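Local coordinates for putative GH105 family protein (Salmonella enterica subsp. enterica serovar Paratyphi A, PDB 3QWT) that probably acts as a glycoside hydrolase of family GH105, cleaving glycosidic bonds of a substrate not yet established, at residues Gly61-Trp65 against Trp95-Phe100. Numbering follows the deposited sequence.
Sequences GWAGW and WFADRF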
loop_
_atom_site.group_PDB
_atom_site.type_symbol
_atom_site.label_atom_id
_atom_site.label_comp_id
_atom_site.label_asym_id
_atom_site.label_seq_id
_atom_site.Cartn_x
_atom_site.Cartn_y
_atom_site.Cartn_z
ATOM N N GLY A 61 -12.255 -19.267 47.419
ATOM C CA GLY A 61 -13.337 -20.011 46.786
ATOM C C GLY A 61 -13.582 -19.585 45.332
ATOM O O GLY A 61 -13.240 -18.469 44.924
ATOM N N TRP A 62 -14.193 -20.472 44.553
ATOM C CA TRP A 62 -14.387 -20.241 43.127
ATOM C C TRP A 62 -15.448 -19.184 42.822
ATOM O O TRP A 62 -15.329 -18.429 41.843
ATOM C CB TRP A 62 -14.724 -21.558 42.420
ATOM C CG TRP A 62 -14.708 -21.484 40.888
ATOM C CD1 TRP A 62 -15.678 -21.938 40.029
ATOM C CD2 TRP A 62 -13.671 -20.943 40.064
ATOM N NE1 TRP A 62 -15.299 -21.711 38.723
ATOM C CE2 TRP A 62 -14.079 -21.094 38.720
ATOM C CE3 TRP A 62 -12.441 -20.339 40.330
ATOM C CZ2 TRP A 62 -13.301 -20.659 37.652
ATOM C CZ3 TRP A 62 -11.672 -19.904 39.268
ATOM C CH2 TRP A 62 -12.101 -20.070 37.945
ATOM N N ALA A 63 -16.475 -19.110 43.661
ATOM C CA ALA A 63 -17.583 -18.207 43.379
ATOM C C ALA A 63 -17.228 -16.726 43.564
ATOM O O ALA A 63 -18.105 -15.864 43.502
ATOM C CB ALA A 63 -18.808 -18.582 44.198
ATOM N N GLY A 64 -15.946 -16.429 43.761
ATOM C CA GLY A 64 -15.515 -15.054 43.960
ATOM C C GLY A 64 -15.080 -14.335 42.685
ATOM O O GLY A 64 -14.964 -14.934 41.620
ATOM N N TRP A 65 -14.843 -13.034 42.811
ATOM C CA TRP A 65 -14.288 -12.237 41.733
ATOM C C TRP A 65 -13.068 -11.443 42.189
ATOM O O TRP A 65 -13.197 -10.367 42.775
ATOM C CB TRP A 65 -15.348 -11.278 41.189
ATOM C CG TRP A 65 -14.945 -10.498 39.940
ATOM C CD1 TRP A 65 -13.675 -10.195 39.508
ATOM C CD2 TRP A 65 -15.843 -9.936 38.964
ATOM N NE1 TRP A 65 -13.734 -9.468 38.325
ATOM C CE2 TRP A 65 -15.052 -9.296 37.978
ATOM C CE3 TRP A 65 -17.239 -9.896 38.843
ATOM C CZ2 TRP A 65 -15.614 -8.634 36.887
ATOM C CZ3 TRP A 65 -17.799 -9.242 37.751
ATOM C CH2 TRP A 65 -16.988 -8.614 36.791
ATOM N N TRP A 95 -18.360 -19.525 34.968
ATOM C CA TRP A 95 -17.875 -18.516 35.893
ATOM C C TRP A 95 -18.314 -17.133 35.433
ATOM O O TRP A 95 -18.793 -16.320 36.230
ATOM C CB TRP A 95 -16.357 -18.548 36.009
ATOM C CG TRP A 95 -15.833 -17.662 37.102
ATOM C CD1 TRP A 95 -15.580 -18.029 38.401
ATOM C CD2 TRP A 95 -15.489 -16.272 37.006
ATOM N NE1 TRP A 95 -15.101 -16.960 39.105
ATOM C CE2 TRP A 95 -15.033 -15.867 38.283
ATOM C CE3 TRP A 95 -15.515 -15.330 35.966
ATOM C CZ2 TRP A 95 -14.604 -14.560 38.552
ATOM C CZ3 TRP A 95 -15.087 -14.029 36.233
ATOM C CH2 TRP A 95 -14.633 -13.659 37.518
ATOM N N PHE A 96 -18.132 -16.855 34.150
ATOM C CA PHE A 96 -18.523 -15.558 33.616
ATOM C C PHE A 96 -20.022 -15.315 33.718
ATOM O O PHE A 96 -20.446 -14.233 34.100
ATOM C CB PHE A 96 -18.047 -15.375 32.174
ATOM C CG PHE A 96 -16.598 -15.013 32.069
ATOM C CD1 PHE A 96 -16.116 -13.876 32.691
ATOM C CD2 PHE A 96 -15.716 -15.812 31.361
ATOM C CE1 PHE A 96 -14.779 -13.537 32.618
ATOM C CE2 PHE A 96 -14.378 -15.476 31.276
ATOM C CZ PHE A 96 -13.912 -14.339 31.907
ATOM N N ALA A 97 -20.822 -16.317 33.379
ATOM C CA ALA A 97 -22.269 -16.154 33.419
ATOM C C ALA A 97 -22.728 -15.897 34.863
ATOM O O ALA A 97 -23.509 -14.977 35.146
ATOM C CB ALA A 97 -22.951 -17.373 32.836
ATOM N N ASP A 98 -22.210 -16.696 35.781
ATOM C CA ASP A 98 -22.548 -16.542 37.186
ATOM C C ASP A 98 -22.172 -15.156 37.700
ATOM O O ASP A 98 -22.970 -14.499 38.363
ATOM C CB ASP A 98 -21.852 -17.621 38.028
ATOM C CG ASP A 98 -22.400 -19.019 37.763
ATOM O OD1 ASP A 98 -23.473 -19.137 37.124
ATOM O OD2 ASP A 98 -21.761 -19.996 38.206
ATOM N N ARG A 99 -20.957 -14.707 37.405
ATOM C CA ARG A 99 -20.501 -13.427 37.930
ATOM C C ARG A 99 -21.304 -12.290 37.308
ATOM O O ARG A 99 -21.586 -11.272 37.943
ATOM C CB ARG A 99 -19.016 -13.222 37.637
ATOM C CG ARG A 99 -18.074 -14.254 38.237
ATOM C CD ARG A 99 -17.968 -14.138 39.748
ATOM N NE ARG A 99 -19.125 -14.685 40.442
ATOM C CZ ARG A 99 -19.326 -15.983 40.672
ATOM N NH1 ARG A 99 -20.409 -16.388 41.321
ATOM N NH2 ARG A 99 -18.452 -16.877 40.241
ATOM N N PHE A 100 -21.659 -12.456 36.045
ATOM C CA PHE A 100 -22.321 -11.388 35.334
ATOM C C PHE A 100 -23.772 -11.264 35.790
ATOM O O PHE A 100 -24.260 -10.152 35.987
ATOM C CB PHE A 100 -22.200 -11.558 33.810
ATOM C CG PHE A 100 -20.825 -11.268 33.272
ATOM C CD1 PHE A 100 -19.859 -10.675 34.069
ATOM C CD2 PHE A 100 -20.494 -11.600 31.970
ATOM C CE1 PHE A 100 -18.590 -10.412 33.574
ATOM C CE2 PHE A 100 -19.222 -11.339 31.470
ATOM C CZ PHE A 100 -18.269 -10.744 32.277
#
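A type I beta turn from Gly-61 to Gly-64 faces helix 86-102 of this alpha/alpha toroid, packing the loop that precedes helix 67-83 against the helix that follows it. The backbones stay well apart, with closest CA pairs Ala-63 to Trp-95 at 7.5 Å and Trp-65 to Arg-99 at 7.4 Å, one helical turn further on, so side chains fill the gap. Trp-95 points toward the turn, and its NE1 donates two weak, bent hydrogen bonds, to Trp-62 O (3.1 Å, 133°) and Gly-64 O (3.2 Å, 124°). Its indole completes a three-tryptophan cluster: the six-membered ring turns its edge to the face of the five-membered ring of Trp-65 (centroids 5.4 Å, planes at 68°), whereas the five-membered ring meets the six-membered ring of Trp-62 obliquely (4.5 Å, 49°). Leu-73 of helix 67-83 touches both Trp-62 and Trp-95. Arg-99, salt-bridged through NH1 to Glu-102, offers a guanidinium face to the turn: Ala-63 O lies 3.1 Å from Arg-99 CZ and 3.2 Å from Arg-99 NH1, where a poor angle excludes a hydrogen bond.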